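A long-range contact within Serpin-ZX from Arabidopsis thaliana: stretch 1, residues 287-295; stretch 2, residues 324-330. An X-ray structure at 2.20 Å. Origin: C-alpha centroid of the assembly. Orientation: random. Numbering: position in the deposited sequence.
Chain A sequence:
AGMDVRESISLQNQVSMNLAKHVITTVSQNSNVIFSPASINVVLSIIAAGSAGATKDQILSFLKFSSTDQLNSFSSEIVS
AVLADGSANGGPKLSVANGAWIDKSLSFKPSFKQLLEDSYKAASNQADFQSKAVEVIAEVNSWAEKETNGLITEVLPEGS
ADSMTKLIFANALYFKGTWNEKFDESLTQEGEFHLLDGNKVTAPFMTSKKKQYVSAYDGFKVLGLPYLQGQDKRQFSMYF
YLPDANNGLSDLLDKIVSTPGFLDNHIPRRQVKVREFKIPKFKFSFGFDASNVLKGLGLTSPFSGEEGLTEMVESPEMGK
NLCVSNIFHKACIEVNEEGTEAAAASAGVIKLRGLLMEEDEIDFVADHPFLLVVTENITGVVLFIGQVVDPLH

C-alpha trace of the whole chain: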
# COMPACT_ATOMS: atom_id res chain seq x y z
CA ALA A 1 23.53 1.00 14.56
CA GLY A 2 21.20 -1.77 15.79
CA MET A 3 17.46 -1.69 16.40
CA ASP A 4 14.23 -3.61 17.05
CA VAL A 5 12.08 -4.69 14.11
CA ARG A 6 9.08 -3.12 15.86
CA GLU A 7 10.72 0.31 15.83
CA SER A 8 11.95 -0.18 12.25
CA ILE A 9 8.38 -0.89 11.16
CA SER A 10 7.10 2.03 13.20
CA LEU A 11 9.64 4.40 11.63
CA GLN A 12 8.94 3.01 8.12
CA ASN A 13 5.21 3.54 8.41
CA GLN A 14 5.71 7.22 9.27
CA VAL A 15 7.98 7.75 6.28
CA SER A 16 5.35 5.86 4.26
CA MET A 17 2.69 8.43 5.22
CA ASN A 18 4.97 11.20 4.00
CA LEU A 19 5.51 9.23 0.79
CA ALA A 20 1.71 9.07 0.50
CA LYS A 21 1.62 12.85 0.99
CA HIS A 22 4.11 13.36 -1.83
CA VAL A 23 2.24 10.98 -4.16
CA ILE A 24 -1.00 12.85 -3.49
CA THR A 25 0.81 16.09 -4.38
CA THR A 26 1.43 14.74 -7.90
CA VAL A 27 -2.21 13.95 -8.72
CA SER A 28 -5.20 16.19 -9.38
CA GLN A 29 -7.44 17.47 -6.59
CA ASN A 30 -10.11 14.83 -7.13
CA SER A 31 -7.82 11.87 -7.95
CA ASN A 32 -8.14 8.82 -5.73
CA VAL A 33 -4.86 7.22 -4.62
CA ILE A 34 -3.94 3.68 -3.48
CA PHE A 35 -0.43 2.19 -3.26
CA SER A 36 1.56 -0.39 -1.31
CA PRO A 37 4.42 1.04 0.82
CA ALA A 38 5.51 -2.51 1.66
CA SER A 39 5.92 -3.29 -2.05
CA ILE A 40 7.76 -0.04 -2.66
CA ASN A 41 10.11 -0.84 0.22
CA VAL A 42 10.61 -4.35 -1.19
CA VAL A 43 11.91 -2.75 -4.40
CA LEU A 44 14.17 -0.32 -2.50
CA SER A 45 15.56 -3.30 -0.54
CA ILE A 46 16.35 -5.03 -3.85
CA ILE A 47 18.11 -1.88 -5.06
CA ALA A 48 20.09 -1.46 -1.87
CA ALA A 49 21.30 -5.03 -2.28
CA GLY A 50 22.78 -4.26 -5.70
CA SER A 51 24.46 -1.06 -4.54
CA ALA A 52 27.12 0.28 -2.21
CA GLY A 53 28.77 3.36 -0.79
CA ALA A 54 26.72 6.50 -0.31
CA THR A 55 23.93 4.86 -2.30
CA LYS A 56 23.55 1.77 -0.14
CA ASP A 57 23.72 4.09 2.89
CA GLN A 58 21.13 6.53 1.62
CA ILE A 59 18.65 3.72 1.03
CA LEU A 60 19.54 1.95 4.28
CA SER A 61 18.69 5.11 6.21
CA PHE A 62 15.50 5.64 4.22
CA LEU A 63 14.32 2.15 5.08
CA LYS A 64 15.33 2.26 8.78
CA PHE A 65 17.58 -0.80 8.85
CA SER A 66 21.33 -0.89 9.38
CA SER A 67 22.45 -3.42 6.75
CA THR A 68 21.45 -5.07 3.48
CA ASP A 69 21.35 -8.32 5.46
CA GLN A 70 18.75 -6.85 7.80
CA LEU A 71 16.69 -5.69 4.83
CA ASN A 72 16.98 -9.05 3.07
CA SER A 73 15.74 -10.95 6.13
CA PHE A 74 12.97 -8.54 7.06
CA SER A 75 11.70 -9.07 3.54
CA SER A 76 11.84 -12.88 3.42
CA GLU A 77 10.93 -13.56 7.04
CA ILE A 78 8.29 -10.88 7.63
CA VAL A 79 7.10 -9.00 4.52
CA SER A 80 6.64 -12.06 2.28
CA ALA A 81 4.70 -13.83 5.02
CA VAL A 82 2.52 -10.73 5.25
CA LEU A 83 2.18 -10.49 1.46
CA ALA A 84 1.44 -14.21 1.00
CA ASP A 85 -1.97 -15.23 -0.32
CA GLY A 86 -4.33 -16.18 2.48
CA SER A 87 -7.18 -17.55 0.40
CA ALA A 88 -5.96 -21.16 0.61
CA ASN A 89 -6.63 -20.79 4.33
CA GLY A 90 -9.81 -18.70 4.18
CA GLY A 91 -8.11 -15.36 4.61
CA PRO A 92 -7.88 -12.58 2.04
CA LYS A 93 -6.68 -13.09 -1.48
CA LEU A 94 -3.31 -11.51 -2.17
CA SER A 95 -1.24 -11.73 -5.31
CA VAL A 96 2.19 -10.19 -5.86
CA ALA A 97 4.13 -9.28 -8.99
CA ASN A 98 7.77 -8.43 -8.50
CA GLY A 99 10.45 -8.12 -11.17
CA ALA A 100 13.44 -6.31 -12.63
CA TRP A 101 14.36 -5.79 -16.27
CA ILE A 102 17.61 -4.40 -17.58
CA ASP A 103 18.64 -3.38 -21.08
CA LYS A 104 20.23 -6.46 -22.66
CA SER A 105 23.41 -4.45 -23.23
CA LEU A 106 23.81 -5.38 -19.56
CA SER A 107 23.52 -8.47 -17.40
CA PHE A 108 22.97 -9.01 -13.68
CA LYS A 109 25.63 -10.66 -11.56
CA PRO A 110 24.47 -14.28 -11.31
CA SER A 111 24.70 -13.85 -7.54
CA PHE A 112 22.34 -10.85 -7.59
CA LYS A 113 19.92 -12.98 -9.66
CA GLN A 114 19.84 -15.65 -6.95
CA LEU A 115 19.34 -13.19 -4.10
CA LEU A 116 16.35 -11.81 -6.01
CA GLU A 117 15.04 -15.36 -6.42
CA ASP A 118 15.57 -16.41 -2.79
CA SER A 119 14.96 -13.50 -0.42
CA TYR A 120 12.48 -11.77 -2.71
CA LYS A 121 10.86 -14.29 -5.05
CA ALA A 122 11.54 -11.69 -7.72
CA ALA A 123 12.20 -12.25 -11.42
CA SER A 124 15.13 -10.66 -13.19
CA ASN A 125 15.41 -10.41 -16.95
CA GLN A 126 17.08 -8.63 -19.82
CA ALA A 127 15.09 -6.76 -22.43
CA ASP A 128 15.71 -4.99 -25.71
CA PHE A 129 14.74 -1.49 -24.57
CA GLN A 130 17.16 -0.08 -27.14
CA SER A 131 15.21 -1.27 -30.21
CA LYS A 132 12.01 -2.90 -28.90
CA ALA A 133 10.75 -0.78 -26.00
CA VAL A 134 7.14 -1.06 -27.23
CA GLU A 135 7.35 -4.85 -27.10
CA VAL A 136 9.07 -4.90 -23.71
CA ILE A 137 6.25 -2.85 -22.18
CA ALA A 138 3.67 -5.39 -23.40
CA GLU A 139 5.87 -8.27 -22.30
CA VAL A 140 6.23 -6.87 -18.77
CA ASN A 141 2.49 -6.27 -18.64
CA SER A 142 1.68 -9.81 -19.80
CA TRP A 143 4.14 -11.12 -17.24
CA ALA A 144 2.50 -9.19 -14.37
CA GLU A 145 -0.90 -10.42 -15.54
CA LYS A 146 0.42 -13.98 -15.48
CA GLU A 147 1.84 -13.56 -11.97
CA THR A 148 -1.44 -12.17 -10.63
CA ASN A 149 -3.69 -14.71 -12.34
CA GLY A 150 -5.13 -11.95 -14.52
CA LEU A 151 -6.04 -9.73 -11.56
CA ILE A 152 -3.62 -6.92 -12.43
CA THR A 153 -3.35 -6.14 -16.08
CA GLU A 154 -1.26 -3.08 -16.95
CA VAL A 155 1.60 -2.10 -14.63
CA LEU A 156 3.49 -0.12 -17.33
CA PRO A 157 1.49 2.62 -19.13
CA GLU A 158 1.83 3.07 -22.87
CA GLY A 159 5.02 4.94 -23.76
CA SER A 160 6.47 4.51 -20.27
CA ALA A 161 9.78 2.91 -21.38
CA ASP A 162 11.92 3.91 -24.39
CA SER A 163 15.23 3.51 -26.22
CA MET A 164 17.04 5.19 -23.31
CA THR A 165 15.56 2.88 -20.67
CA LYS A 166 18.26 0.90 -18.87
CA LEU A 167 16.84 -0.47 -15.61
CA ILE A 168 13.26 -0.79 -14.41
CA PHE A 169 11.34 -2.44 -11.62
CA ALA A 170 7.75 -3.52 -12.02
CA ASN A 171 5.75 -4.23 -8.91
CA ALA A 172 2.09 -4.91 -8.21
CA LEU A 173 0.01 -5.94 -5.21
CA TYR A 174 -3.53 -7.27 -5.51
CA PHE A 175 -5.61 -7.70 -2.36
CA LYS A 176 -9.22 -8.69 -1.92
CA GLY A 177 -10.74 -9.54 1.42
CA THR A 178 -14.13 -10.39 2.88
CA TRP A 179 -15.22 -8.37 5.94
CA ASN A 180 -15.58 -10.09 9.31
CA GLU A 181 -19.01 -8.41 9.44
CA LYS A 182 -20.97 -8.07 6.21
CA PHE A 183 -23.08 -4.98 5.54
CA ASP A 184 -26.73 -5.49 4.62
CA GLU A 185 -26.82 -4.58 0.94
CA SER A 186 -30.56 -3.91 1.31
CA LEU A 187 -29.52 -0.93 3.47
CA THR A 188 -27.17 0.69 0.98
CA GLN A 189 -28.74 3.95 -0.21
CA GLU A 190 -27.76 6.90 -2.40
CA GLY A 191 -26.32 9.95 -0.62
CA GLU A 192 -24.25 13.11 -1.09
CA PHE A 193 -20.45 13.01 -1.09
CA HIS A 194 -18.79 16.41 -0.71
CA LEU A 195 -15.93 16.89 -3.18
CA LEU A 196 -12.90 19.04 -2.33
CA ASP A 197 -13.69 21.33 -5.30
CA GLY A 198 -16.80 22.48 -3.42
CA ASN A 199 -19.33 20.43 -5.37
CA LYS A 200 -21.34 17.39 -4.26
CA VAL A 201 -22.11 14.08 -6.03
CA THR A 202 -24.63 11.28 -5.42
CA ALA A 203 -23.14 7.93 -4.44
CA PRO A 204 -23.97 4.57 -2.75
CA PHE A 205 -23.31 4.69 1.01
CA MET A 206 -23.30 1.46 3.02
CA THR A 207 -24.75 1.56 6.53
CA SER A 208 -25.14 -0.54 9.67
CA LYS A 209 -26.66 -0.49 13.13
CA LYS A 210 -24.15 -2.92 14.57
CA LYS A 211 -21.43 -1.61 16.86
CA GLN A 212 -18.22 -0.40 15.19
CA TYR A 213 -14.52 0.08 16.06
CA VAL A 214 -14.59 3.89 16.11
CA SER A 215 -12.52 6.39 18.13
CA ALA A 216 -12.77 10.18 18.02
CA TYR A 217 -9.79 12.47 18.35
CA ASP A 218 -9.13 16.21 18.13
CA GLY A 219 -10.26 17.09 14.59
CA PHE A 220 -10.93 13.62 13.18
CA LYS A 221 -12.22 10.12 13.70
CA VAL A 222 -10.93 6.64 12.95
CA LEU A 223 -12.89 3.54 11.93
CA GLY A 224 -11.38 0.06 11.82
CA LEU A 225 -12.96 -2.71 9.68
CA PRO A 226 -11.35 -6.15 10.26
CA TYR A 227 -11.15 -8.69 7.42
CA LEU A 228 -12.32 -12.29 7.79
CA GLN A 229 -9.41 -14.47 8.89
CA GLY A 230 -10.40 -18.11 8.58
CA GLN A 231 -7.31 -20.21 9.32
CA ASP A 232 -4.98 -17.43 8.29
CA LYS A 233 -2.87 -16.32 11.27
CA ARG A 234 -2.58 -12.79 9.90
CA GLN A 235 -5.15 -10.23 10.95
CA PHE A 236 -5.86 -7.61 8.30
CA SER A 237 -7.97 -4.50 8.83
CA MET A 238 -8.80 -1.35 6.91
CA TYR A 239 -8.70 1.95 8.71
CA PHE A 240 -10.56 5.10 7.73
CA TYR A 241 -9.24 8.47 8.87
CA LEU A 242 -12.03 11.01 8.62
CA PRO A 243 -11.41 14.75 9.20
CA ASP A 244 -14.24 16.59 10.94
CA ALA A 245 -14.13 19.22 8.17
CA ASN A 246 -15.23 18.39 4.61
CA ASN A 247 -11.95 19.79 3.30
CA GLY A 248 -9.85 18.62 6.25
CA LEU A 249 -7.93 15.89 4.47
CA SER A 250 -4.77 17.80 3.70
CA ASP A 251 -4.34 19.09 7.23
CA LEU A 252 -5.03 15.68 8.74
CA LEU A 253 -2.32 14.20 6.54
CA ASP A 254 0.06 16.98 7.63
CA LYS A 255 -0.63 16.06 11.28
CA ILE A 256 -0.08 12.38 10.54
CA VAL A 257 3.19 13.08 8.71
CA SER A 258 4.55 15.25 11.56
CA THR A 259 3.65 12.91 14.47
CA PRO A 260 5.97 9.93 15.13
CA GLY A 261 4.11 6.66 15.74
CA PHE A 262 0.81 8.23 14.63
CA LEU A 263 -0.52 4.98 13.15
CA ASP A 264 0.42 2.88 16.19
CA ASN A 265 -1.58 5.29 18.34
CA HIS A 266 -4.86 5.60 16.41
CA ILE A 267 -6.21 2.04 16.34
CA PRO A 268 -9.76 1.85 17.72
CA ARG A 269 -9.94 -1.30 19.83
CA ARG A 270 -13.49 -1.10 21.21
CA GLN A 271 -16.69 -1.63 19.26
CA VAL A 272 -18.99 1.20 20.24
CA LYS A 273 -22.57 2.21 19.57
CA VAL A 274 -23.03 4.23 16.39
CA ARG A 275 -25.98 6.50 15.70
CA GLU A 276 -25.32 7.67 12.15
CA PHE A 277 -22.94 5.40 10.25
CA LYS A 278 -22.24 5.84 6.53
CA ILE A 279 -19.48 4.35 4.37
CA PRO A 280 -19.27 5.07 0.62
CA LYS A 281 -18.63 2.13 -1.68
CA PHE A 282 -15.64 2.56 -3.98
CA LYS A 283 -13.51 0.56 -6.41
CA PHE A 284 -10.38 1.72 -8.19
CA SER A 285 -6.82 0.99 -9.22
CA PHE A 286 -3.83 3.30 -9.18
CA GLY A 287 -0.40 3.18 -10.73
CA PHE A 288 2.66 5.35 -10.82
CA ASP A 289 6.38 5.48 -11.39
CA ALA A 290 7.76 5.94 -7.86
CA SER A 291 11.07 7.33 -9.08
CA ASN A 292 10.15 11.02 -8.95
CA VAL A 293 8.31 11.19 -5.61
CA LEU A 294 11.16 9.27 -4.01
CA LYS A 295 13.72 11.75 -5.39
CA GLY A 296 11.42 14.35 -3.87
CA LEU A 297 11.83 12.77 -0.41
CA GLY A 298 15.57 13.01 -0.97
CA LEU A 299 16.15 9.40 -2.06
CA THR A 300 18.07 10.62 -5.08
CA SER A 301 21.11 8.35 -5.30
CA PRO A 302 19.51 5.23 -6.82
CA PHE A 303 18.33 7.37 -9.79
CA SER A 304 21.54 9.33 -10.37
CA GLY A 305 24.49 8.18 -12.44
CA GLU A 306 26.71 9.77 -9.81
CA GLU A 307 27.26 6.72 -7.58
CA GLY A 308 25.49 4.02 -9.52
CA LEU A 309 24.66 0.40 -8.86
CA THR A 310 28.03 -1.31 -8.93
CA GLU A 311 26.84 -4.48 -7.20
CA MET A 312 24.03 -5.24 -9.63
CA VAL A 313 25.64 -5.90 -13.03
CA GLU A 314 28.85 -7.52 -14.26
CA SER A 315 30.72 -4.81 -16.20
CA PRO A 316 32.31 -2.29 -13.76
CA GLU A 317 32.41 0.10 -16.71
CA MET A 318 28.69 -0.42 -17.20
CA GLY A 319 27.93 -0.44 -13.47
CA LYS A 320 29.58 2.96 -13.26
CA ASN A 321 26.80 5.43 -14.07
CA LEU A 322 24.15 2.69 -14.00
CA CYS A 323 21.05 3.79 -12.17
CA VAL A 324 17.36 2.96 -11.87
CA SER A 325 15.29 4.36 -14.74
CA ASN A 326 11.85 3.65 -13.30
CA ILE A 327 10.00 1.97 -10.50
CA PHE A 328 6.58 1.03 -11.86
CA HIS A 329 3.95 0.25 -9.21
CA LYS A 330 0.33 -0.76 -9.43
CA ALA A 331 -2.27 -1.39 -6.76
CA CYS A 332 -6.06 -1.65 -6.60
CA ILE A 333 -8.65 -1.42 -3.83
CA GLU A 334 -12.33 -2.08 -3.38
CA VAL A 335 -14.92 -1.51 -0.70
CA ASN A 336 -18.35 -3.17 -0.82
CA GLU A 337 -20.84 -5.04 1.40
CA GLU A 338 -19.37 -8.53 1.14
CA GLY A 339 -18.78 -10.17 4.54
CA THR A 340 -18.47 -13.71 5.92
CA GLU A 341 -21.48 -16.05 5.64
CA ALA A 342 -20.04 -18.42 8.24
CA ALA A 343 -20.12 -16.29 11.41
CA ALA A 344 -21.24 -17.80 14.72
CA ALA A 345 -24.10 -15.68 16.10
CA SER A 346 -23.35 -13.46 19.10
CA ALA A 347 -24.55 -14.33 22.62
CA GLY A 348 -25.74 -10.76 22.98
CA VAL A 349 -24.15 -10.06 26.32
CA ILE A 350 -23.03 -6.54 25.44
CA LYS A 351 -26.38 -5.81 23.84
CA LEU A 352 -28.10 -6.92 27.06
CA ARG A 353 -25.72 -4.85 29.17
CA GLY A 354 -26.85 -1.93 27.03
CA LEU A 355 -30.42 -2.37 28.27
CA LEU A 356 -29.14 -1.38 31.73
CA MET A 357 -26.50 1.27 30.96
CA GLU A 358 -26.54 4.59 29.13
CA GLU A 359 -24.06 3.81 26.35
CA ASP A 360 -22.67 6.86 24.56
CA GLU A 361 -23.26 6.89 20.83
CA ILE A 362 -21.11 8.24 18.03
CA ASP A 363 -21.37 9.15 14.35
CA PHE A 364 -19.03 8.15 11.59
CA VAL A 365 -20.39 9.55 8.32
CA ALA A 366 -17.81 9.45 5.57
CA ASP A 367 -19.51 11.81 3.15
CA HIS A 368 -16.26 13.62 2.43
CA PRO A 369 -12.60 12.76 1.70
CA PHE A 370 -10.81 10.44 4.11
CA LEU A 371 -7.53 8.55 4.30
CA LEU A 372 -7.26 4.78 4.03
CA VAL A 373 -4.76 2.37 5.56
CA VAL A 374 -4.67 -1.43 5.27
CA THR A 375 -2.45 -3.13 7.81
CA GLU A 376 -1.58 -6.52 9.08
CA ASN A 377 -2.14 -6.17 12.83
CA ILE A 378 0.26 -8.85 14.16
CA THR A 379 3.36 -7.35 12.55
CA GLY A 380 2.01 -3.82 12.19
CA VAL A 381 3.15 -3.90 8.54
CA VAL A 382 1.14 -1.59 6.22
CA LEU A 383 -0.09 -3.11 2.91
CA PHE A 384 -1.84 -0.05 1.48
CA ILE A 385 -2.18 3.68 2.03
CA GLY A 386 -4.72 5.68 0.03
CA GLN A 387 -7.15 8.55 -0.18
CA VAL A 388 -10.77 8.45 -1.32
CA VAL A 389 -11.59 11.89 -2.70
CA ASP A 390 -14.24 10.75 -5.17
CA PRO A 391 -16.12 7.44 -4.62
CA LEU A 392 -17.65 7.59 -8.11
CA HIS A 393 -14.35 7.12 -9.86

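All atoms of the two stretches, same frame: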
# COMPACT_ATOMS: atom_id res chain seq x y z
N GLY A 287 -1.74 3.56 -10.35
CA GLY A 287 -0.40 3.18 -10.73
C GLY A 287 0.46 4.41 -10.90
O GLY A 287 -0.02 5.50 -11.27
N PHE A 288 1.75 4.24 -10.65
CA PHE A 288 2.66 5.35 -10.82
C PHE A 288 4.08 4.85 -10.89
O PHE A 288 4.37 3.71 -10.51
CB PHE A 288 2.46 6.40 -9.71
CG PHE A 288 2.97 5.98 -8.34
CD1 PHE A 288 2.31 5.03 -7.58
CD2 PHE A 288 4.11 6.58 -7.81
CE1 PHE A 288 2.78 4.65 -6.32
CE2 PHE A 288 4.59 6.21 -6.55
CZ PHE A 288 3.93 5.24 -5.80
N ASP A 289 4.94 5.71 -11.42
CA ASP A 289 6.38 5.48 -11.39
C ASP A 289 6.91 6.16 -10.13
O ASP A 289 6.89 7.39 -10.04
CB ASP A 289 7.01 6.08 -12.65
CG ASP A 289 8.53 5.91 -12.68
OD1 ASP A 289 9.12 5.48 -11.66
OD2 ASP A 289 9.12 6.20 -13.74
N ALA A 290 7.37 5.38 -9.17
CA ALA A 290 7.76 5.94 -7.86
C ALA A 290 9.00 6.82 -7.91
O ALA A 290 9.31 7.52 -6.95
CB ALA A 290 7.97 4.82 -6.84
N SER A 291 9.72 6.77 -9.03
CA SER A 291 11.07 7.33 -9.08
C SER A 291 11.11 8.81 -8.70
O SER A 291 11.95 9.23 -7.89
CB SER A 291 11.73 7.06 -10.45
OG SER A 291 11.13 7.82 -11.46
N ASN A 292 10.19 9.59 -9.25
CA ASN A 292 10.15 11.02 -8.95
C ASN A 292 9.74 11.40 -7.53
O ASN A 292 10.40 12.25 -6.92
CB ASN A 292 9.29 11.77 -9.98
CG ASN A 292 10.03 12.03 -11.30
OD1 ASN A 292 11.23 11.74 -11.44
ND2 ASN A 292 9.31 12.57 -12.28
N VAL A 293 8.68 10.81 -6.97
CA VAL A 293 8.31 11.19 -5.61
C VAL A 293 9.41 10.82 -4.64
O VAL A 293 9.63 11.53 -3.66
CB VAL A 293 6.99 10.59 -5.08
CG1 VAL A 293 5.83 10.96 -5.96
CG2 VAL A 293 7.11 9.09 -4.91
N LEU A 294 10.09 9.70 -4.89
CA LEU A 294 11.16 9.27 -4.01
C LEU A 294 12.32 10.26 -4.05
O LEU A 294 12.84 10.64 -3.00
CB LEU A 294 11.63 7.86 -4.35
CG LEU A 294 10.70 6.74 -3.89
CD1 LEU A 294 11.14 5.45 -4.55
CD2 LEU A 294 10.69 6.60 -2.37
N LYS A 295 12.73 10.68 -5.25
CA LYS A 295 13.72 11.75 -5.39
C LYS A 295 13.29 12.97 -4.58
O LYS A 295 14.10 13.61 -3.91
CB LYS A 295 13.94 12.11 -6.86
CG LYS A 295 14.89 11.16 -7.56
CD LYS A 295 14.66 11.09 -9.05
CE LYS A 295 14.98 12.39 -9.72
NZ LYS A 295 14.92 12.19 -11.20
N VAL A 324 18.73 3.39 -11.62
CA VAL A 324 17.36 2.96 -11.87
C VAL A 324 16.64 3.98 -12.74
O VAL A 324 16.64 5.18 -12.45
CB VAL A 324 16.59 2.80 -10.55
CG1 VAL A 324 15.16 2.35 -10.82
CG2 VAL A 324 17.32 1.82 -9.63
N SER A 325 16.04 3.50 -13.83
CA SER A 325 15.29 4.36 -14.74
C SER A 325 13.88 4.62 -14.20
O SER A 325 13.39 5.76 -14.21
CB SER A 325 15.20 3.71 -16.13
OG SER A 325 16.48 3.31 -16.61
N ASN A 326 13.23 3.56 -13.73
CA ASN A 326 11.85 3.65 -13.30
C ASN A 326 11.54 2.61 -12.25
O ASN A 326 12.12 1.51 -12.24
CB ASN A 326 10.87 3.40 -14.45
CG ASN A 326 11.27 4.08 -15.74
OD1 ASN A 326 12.15 3.61 -16.47
ND2 ASN A 326 10.59 5.17 -16.07
N ILE A 327 10.59 2.95 -11.40
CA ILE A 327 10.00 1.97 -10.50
C ILE A 327 8.50 2.03 -10.69
O ILE A 327 7.81 2.89 -10.14
CB ILE A 327 10.37 2.22 -9.03
CG1 ILE A 327 11.90 2.16 -8.85
CG2 ILE A 327 9.68 1.20 -8.12
CD1 ILE A 327 12.37 2.68 -7.48
N PHE A 328 8.00 1.10 -11.50
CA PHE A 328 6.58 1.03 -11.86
C PHE A 328 5.78 0.25 -10.82
O PHE A 328 6.08 -0.92 -10.54
CB PHE A 328 6.42 0.40 -13.24
CG PHE A 328 7.01 1.23 -14.36
CD1 PHE A 328 8.16 0.81 -15.02
CD2 PHE A 328 6.41 2.43 -14.75
CE1 PHE A 328 8.71 1.57 -16.08
CE2 PHE A 328 6.95 3.20 -15.79
CZ PHE A 328 8.10 2.77 -16.45
N HIS A 329 4.77 0.89 -10.25
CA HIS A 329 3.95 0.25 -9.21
C HIS A 329 2.46 0.35 -9.52
O HIS A 329 1.96 1.39 -9.96
CB HIS A 329 4.24 0.86 -7.83
CG HIS A 329 3.39 0.29 -6.73
ND1 HIS A 329 3.53 -1.01 -6.27
CD2 HIS A 329 2.40 0.84 -5.99
CE1 HIS A 329 2.66 -1.23 -5.31
NE2 HIS A 329 1.96 -0.13 -5.11
N LYS A 330 1.76 -0.74 -9.26
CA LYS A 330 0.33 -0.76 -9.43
C LYS A 330 -0.35 -1.46 -8.26
O LYS A 330 0.13 -2.49 -7.76
CB LYS A 330 -0.04 -1.46 -10.75
CG LYS A 330 -1.56 -1.50 -11.04
CD LYS A 330 -2.02 -0.30 -11.86
CE LYS A 330 -3.01 -0.74 -12.94
NZ LYS A 330 -3.17 0.28 -14.01

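Residues 287-289 and 326-330 form neighbouring antiparallel strands, their axes 4.8 Å apart at closest approach and their directions 170° apart. Phe288 and His329 are the hydrogen-bonded pair of this ladder: Phe288 N donates to His329 O and His329 N to Phe288 O, both at 2.9 Å. The flanking pairs, Gly287 with Lys330 and Asp289 with Phe328, are non-hydrogen-bonded, and their CA atoms accordingly lie closer together (4.2 and 4.5 Å, against 5.5 Å between Phe288 CA and His329 CA). CA-H...O contacts supplement the ladder, with Gly287 CA 3.1 Å from His329 O and Asp289 CA 3.2 Å from Ile327 O. Beyond Asp289 the first stretch turns into a helix, yet Ala290 N still donates to Ile327 O at 2.7 Å, carrying the backbone pairing to the turn.

Asp289 joins the turn to the second strand. Its carboxylate, in a t rotamer, reaches across to accept from Ile327 N through OD1 and from Asn326 ND2 through OD2, each at 2.9 Å. OD1 also caps the helix, accepting from Ser291 N at 3.0 Å, and takes a further bond from Ser291 OG at 3.1 Å. One side chain thus satisfies donors from both stretches and ties the helix start to the strand.

On the sheet face shared by Phe288 and His329, the two aromatic side chains meet, Phe288 CE1 approaching the edge of the imidazole at CD2 (3.8 Å); both imidazole nitrogens are hydrogen-bonded elsewhere in the structure. At the turn and helix the contact becomes apolar. Ala290 CB lies 4.2 Å from Ile327 CB, and one helical turn later Leu294 CD1 lies 4.2 Å from Ile327 CD1, so the buried isoleucine packs against both residues. At the other end, Lys330 CD lies 4.0 Å from Gly287 CA, and a CB on Gly287 would come 3.1 Å from it.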